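Local coordinates for nucleoside-diphosphate sugar epimerase (SulA family) (Corynebacterium glutamicum, PDB 3OH8), which probably acts as an NAD(P)-dependent epimerase on nucleotide-linked sugars, at residues Lys222-Lys234 with Phe277-Pro291. Numbering follows the deposited sequence.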
loop_
_atom_site.group_PDB
_atom_site.type_symbol
_atom_site.label_atom_id
_atom_site.label_comp_id
_atom_site.label_asym_id
_atom_site.label_seq_id
_atom_site.Cartn_x
_atom_site.Cartn_y
_atom_site.Cartn_z
ATOM N N LYS A 222 9.558 0.065 -29.597
ATOM C CA LYS A 222 10.921 -0.150 -29.107
ATOM C C LYS A 222 11.640 1.121 -28.643
ATOM O O LYS A 222 12.091 1.206 -27.502
ATOM C CB LYS A 222 11.781 -0.896 -30.136
ATOM C CG LYS A 222 12.794 -1.835 -29.486
ATOM C CD LYS A 222 14.087 -1.943 -30.283
ATOM C CE LYS A 222 15.082 -2.884 -29.601
ATOM N NZ LYS A 222 14.587 -4.293 -29.540
ATOM N N GLU A 223 11.758 2.101 -29.530
ATOM C CA GLU A 223 12.480 3.323 -29.196
ATOM C C GLU A 223 11.834 4.049 -28.010
ATOM O O GLU A 223 12.515 4.428 -27.055
ATOM C CB GLU A 223 12.606 4.235 -30.428
ATOM C CG GLU A 223 13.518 5.445 -30.241
ATOM C CD GLU A 223 14.888 5.097 -29.667
ATOM O OE1 GLU A 223 15.318 3.922 -29.753
ATOM O OE2 GLU A 223 15.541 6.012 -29.121
ATOM N N ALA A 224 10.520 4.229 -28.063
ATOM C CA ALA A 224 9.797 4.864 -26.963
ATOM C C ALA A 224 10.116 4.223 -25.614
ATOM O O ALA A 224 10.234 4.918 -24.608
ATOM C CB ALA A 224 8.292 4.819 -27.214
ATOM N N ILE A 225 10.235 2.898 -25.592
ATOM C CA ILE A 225 10.490 2.184 -24.343
ATOM C C ILE A 225 11.953 2.294 -23.934
ATOM O O ILE A 225 12.287 2.345 -22.750
ATOM C CB ILE A 225 10.098 0.697 -24.463
ATOM C CG1 ILE A 225 8.573 0.557 -24.451
ATOM C CG2 ILE A 225 10.724 -0.119 -23.335
ATOM C CD1 ILE A 225 8.071 -0.750 -25.035
ATOM N N ARG A 226 12.823 2.337 -24.929
ATOM C CA ARG A 226 14.238 2.491 -24.681
ATOM C C ARG A 226 14.487 3.840 -24.006
ATOM O O ARG A 226 15.310 3.962 -23.090
ATOM C CB ARG A 226 14.993 2.407 -26.004
ATOM C CG ARG A 226 16.424 1.973 -25.859
ATOM C CD ARG A 226 17.127 1.930 -27.197
ATOM N NE ARG A 226 18.519 2.320 -27.020
ATOM C CZ ARG A 226 18.978 3.553 -27.206
ATOM N NH1 ARG A 226 18.160 4.519 -27.605
ATOM N NH2 ARG A 226 20.257 3.815 -26.997
ATOM N N GLU A 227 13.756 4.852 -24.455
ATOM C CA GLU A 227 13.942 6.206 -23.953
ATOM C C GLU A 227 13.273 6.438 -22.588
ATOM O O GLU A 227 13.715 7.282 -21.815
ATOM C CB GLU A 227 13.456 7.220 -25.003
ATOM C CG GLU A 227 14.095 7.014 -26.380
ATOM C CD GLU A 227 13.577 7.978 -27.448
ATOM O OE1 GLU A 227 12.742 8.851 -27.125
ATOM O OE2 GLU A 227 14.018 7.857 -28.619
ATOM N N SER A 228 12.218 5.691 -22.286
ATOM C CA SER A 228 11.493 5.916 -21.039
ATOM C C SER A 228 11.935 4.959 -19.936
ATOM O O SER A 228 11.943 5.325 -18.761
ATOM C CB SER A 228 9.979 5.812 -21.259
ATOM O OG SER A 228 9.606 4.511 -21.694
ATOM N N ARG A 229 12.322 3.746 -20.323
ATOM C CA ARG A 229 12.618 2.690 -19.361
ATOM C C ARG A 229 14.096 2.354 -19.290
ATOM O O ARG A 229 14.691 2.381 -18.218
ATOM C CB ARG A 229 11.837 1.420 -19.709
ATOM C CG ARG A 229 10.914 0.916 -18.619
ATOM C CD ARG A 229 9.729 0.167 -19.226
ATOM N NE ARG A 229 8.530 0.084 -18.378
ATOM C CZ ARG A 229 8.278 0.821 -17.294
ATOM N NH1 ARG A 229 9.134 1.741 -16.866
ATOM N NH2 ARG A 229 7.146 0.635 -16.627
ATOM N N VAL A 230 14.687 2.022 -20.434
ATOM C CA VAL A 230 16.037 1.466 -20.447
ATOM C C VAL A 230 17.142 2.486 -20.174
ATOM O O VAL A 230 17.939 2.290 -19.266
ATOM C CB VAL A 230 16.309 0.687 -21.756
ATOM C CG1 VAL A 230 17.768 0.219 -21.840
ATOM C CG2 VAL A 230 15.350 -0.489 -21.859
ATOM N N LEU A 231 17.196 3.570 -20.947
ATOM C CA LEU A 231 18.206 4.611 -20.714
ATOM C C LEU A 231 18.118 5.289 -19.309
ATOM O O LEU A 231 19.125 5.436 -18.610
ATOM C CB LEU A 231 18.167 5.659 -21.838
ATOM C CG LEU A 231 19.261 5.638 -22.930
ATOM C CD1 LEU A 231 19.852 4.258 -23.146
ATOM C CD2 LEU A 231 18.743 6.205 -24.242
ATOM N N PRO A 232 16.916 5.706 -18.896
ATOM C CA PRO A 232 16.873 6.327 -17.567
ATOM C C PRO A 232 17.347 5.374 -16.465
ATOM O O PRO A 232 17.954 5.819 -15.478
ATOM C CB PRO A 232 15.393 6.668 -17.390
ATOM C CG PRO A 232 14.862 6.820 -18.807
ATOM C CD PRO A 232 15.634 5.827 -19.621
ATOM N N THR A 233 17.063 4.084 -16.625
ATOM C CA THR A 233 17.455 3.088 -15.631
ATOM C C THR A 233 18.971 2.987 -15.564
ATOM O O THR A 233 19.544 2.858 -14.486
ATOM C CB THR A 233 16.841 1.700 -15.945
ATOM O OG1 THR A 233 15.415 1.755 -15.782
ATOM C CG2 THR A 233 17.393 0.663 -15.016
ATOM N N LYS A 234 19.617 3.068 -16.726
ATOM C CA LYS A 234 21.065 2.981 -16.796
ATOM C C LYS A 234 21.729 4.201 -16.169
ATOM O O LYS A 234 22.717 4.077 -15.434
ATOM C CB LYS A 234 21.523 2.829 -18.250
ATOM C CG LYS A 234 23.006 2.564 -18.407
ATOM C CD LYS A 234 23.382 2.498 -19.884
ATOM C CE LYS A 234 24.885 2.419 -20.071
ATOM N NZ LYS A 234 25.248 2.429 -21.517
ATOM N N PHE A 277 8.499 -9.955 -27.439
ATOM C CA PHE A 277 9.072 -8.624 -27.310
ATOM C C PHE A 277 8.988 -8.128 -25.870
ATOM O O PHE A 277 9.887 -7.446 -25.385
ATOM C CB PHE A 277 8.385 -7.629 -28.243
ATOM C CG PHE A 277 9.026 -6.268 -28.247
ATOM C CD1 PHE A 277 10.296 -6.089 -28.786
ATOM C CD2 PHE A 277 8.370 -5.173 -27.708
ATOM C CE1 PHE A 277 10.900 -4.841 -28.798
ATOM C CE2 PHE A 277 8.966 -3.918 -27.715
ATOM C CZ PHE A 277 10.238 -3.755 -28.262
ATOM N N LEU A 278 7.898 -8.472 -25.195
ATOM C CA LEU A 278 7.735 -8.108 -23.797
ATOM C C LEU A 278 8.922 -8.618 -22.987
ATOM O O LEU A 278 9.531 -7.873 -22.202
ATOM C CB LEU A 278 6.429 -8.686 -23.252
ATOM C CG LEU A 278 6.224 -8.612 -21.738
ATOM C CD1 LEU A 278 6.213 -7.166 -21.283
ATOM C CD2 LEU A 278 4.934 -9.324 -21.334
ATOM N N ALA A 279 9.248 -9.894 -23.166
ATOM C CA ALA A 279 10.388 -10.495 -22.473
ATOM C C ALA A 279 11.687 -9.756 -22.790
ATOM O O ALA A 279 12.538 -9.568 -21.913
ATOM C CB ALA A 279 10.524 -11.975 -22.830
ATOM N N GLU A 280 11.843 -9.345 -24.046
ATOM C CA GLU A 280 13.069 -8.681 -24.454
ATOM C C GLU A 280 13.188 -7.342 -23.750
ATOM O O GLU A 280 14.243 -7.002 -23.231
ATOM C CB GLU A 280 13.111 -8.479 -25.969
ATOM C CG GLU A 280 14.296 -7.643 -26.436
ATOM C CD GLU A 280 14.452 -7.650 -27.949
ATOM O OE1 GLU A 280 13.591 -8.237 -28.638
ATOM O OE2 GLU A 280 15.436 -7.067 -28.445
ATOM N N VAL A 281 12.096 -6.589 -23.745
ATOM C CA VAL A 281 12.055 -5.302 -23.060
ATOM C C VAL A 281 12.470 -5.460 -21.607
ATOM O O VAL A 281 13.325 -4.725 -21.115
ATOM C CB VAL A 281 10.652 -4.665 -23.114
ATOM C CG1 VAL A 281 10.552 -3.523 -22.114
ATOM C CG2 VAL A 281 10.349 -4.186 -24.537
ATOM N N CYS A 282 11.888 -6.440 -20.929
ATOM C CA CYS A 282 12.230 -6.675 -19.534
ATOM C C CYS A 282 13.680 -7.102 -19.327
ATOM O O CYS A 282 14.310 -6.672 -18.357
ATOM C CB CYS A 282 11.254 -7.667 -18.889
ATOM S SG CYS A 282 9.563 -7.049 -18.854
ATOM N N ARG A 283 14.217 -7.942 -20.213
ATOM C CA ARG A 283 15.633 -8.310 -20.114
ATOM C C ARG A 283 16.502 -7.059 -20.198
ATOM O O ARG A 283 17.438 -6.889 -19.414
ATOM C CB ARG A 283 16.068 -9.296 -21.222
ATOM C CG ARG A 283 15.499 -10.724 -21.106
ATOM C CD ARG A 283 16.196 -11.696 -22.081
ATOM N NE ARG A 283 16.017 -11.316 -23.485
ATOM C CZ ARG A 283 15.014 -11.740 -24.258
ATOM N NH1 ARG A 283 14.081 -12.551 -23.769
ATOM N NH2 ARG A 283 14.936 -11.348 -25.521
ATOM N N ASP A 284 16.214 -6.201 -21.172
ATOM C CA ASP A 284 16.988 -4.973 -21.349
ATOM C C ASP A 284 16.818 -4.044 -20.150
ATOM O O ASP A 284 17.766 -3.416 -19.687
ATOM C CB ASP A 284 16.521 -4.242 -22.594
ATOM C CG ASP A 284 16.860 -4.997 -23.878
ATOM O OD1 ASP A 284 17.642 -5.966 -23.803
ATOM O OD2 ASP A 284 16.337 -4.620 -24.946
ATOM N N TRP A 285 15.584 -3.951 -19.668
ATOM C CA TRP A 285 15.260 -3.099 -18.529
ATOM C C TRP A 285 16.066 -3.532 -17.294
ATOM O O TRP A 285 16.653 -2.707 -16.586
ATOM C CB TRP A 285 13.757 -3.210 -18.292
ATOM C CG TRP A 285 13.153 -2.338 -17.255
ATOM C CD1 TRP A 285 13.722 -1.275 -16.615
ATOM C CD2 TRP A 285 11.822 -2.457 -16.742
ATOM N NE1 TRP A 285 12.821 -0.723 -15.726
ATOM C CE2 TRP A 285 11.648 -1.432 -15.787
ATOM C CE3 TRP A 285 10.761 -3.336 -17.000
ATOM C CZ2 TRP A 285 10.451 -1.259 -15.081
ATOM C CZ3 TRP A 285 9.576 -3.169 -16.297
ATOM C CH2 TRP A 285 9.433 -2.136 -15.342
ATOM N N GLU A 286 16.120 -4.833 -17.044
ATOM C CA GLU A 286 16.942 -5.337 -15.954
ATOM C C GLU A 286 18.441 -5.158 -16.219
ATOM O O GLU A 286 19.204 -4.780 -15.326
ATOM C CB GLU A 286 16.592 -6.799 -15.666
ATOM C CG GLU A 286 15.161 -6.945 -15.139
ATOM C CD GLU A 286 14.825 -8.364 -14.739
ATOM O OE1 GLU A 286 15.740 -9.214 -14.732
ATOM O OE2 GLU A 286 13.643 -8.631 -14.441
ATOM N N HIS A 287 18.872 -5.414 -17.450
ATOM C CA HIS A 287 20.301 -5.348 -17.744
ATOM C C HIS A 287 20.849 -3.921 -17.627
ATOM O O HIS A 287 22.033 -3.721 -17.401
ATOM C CB HIS A 287 20.608 -5.927 -19.136
ATOM C CG HIS A 287 22.066 -5.894 -19.480
ATOM N ND1 HIS A 287 22.589 -5.050 -20.434
ATOM C CD2 HIS A 287 23.116 -6.573 -18.961
ATOM C CE1 HIS A 287 23.898 -5.224 -20.505
ATOM N NE2 HIS A 287 24.242 -6.144 -19.621
ATOM N N ALA A 288 19.979 -2.929 -17.773
ATOM C CA ALA A 288 20.389 -1.543 -17.617
ATOM C C ALA A 288 20.890 -1.194 -16.204
ATOM O O ALA A 288 21.514 -0.146 -16.019
ATOM C CB ALA A 288 19.250 -0.606 -18.030
ATOM N N THR A 289 20.626 -2.057 -15.216
ATOM C CA THR A 289 21.133 -1.824 -13.857
ATOM C C THR A 289 22.578 -2.294 -13.692
ATOM O O THR A 289 23.180 -2.113 -12.630
ATOM C CB THR A 289 20.281 -2.521 -12.741
ATOM O OG1 THR A 289 20.341 -3.944 -12.885
ATOM C CG2 THR A 289 18.827 -2.060 -12.771
ATOM N N ALA A 290 23.129 -2.892 -14.740
ATOM C CA ALA A 290 24.465 -3.491 -14.664
ATOM C C ALA A 290 25.570 -2.601 -14.058
ATOM O O ALA A 290 26.396 -3.094 -13.304
ATOM C CB ALA A 290 24.886 -4.048 -16.033
ATOM N N PRO A 291 25.580 -1.293 -14.367
ATOM C CA PRO A 291 26.615 -0.454 -13.745
ATOM C C PRO A 291 26.583 -0.476 -12.214
ATOM O O PRO A 291 27.640 -0.420 -11.588
ATOM C CB PRO A 291 26.296 0.947 -14.274
ATOM C CG PRO A 291 25.615 0.691 -15.595
ATOM C CD PRO A 291 24.791 -0.544 -15.365
#
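Helices 222-234 and 277-287 run side by side in nearly the same direction, their axes 27° apart and 8.5 Å at closest approach, and the backbones draw together toward Lys-234 and Ala-288. The near approach at this end is met by a methyl group: Ala-288 CB rests against the carbonyl of Val-230, 3.4 Å from its O, flanked by CG2 of Thr-233. Ala-288 O in turn receives a CA-H...O contact from Lys-234 CA at 3.3 Å. Along one flank of the interface, the guanidinium of Arg-229 lies flat over the six-membered ring of Trp-285, planes 11° apart, in a cation-pi stack, while its CG sits above the five-membered ring as a CH-pi donor. The extended run from CG to NE carries the arginine along the indole face, and a weak bond from NH1 to Ala-209 O gives the cation a second partner. Both helices belong to the Rossmann-type domain of the epimerase family; segment 277-291 meets its largely parallel sheet through Trp-285 on Ala-252 and Thr-289 on strands 248-254 and 298-308, with 222-234 lying against it. Toward the N-terminal ends of both helices, where the backbones stand wider apart, Ile-225 CG2 meets Val-281 CG1 at 3.6 Å. Lys-222 reaches past Phe-277, its CG at the ring edge, 3.4 Å from CZ. A bend at the amine end (chi4 64°) turns NZ to Glu-280 OE2, 3.1 Å away, in a salt bridge; NZ comes from above the carboxylate plane.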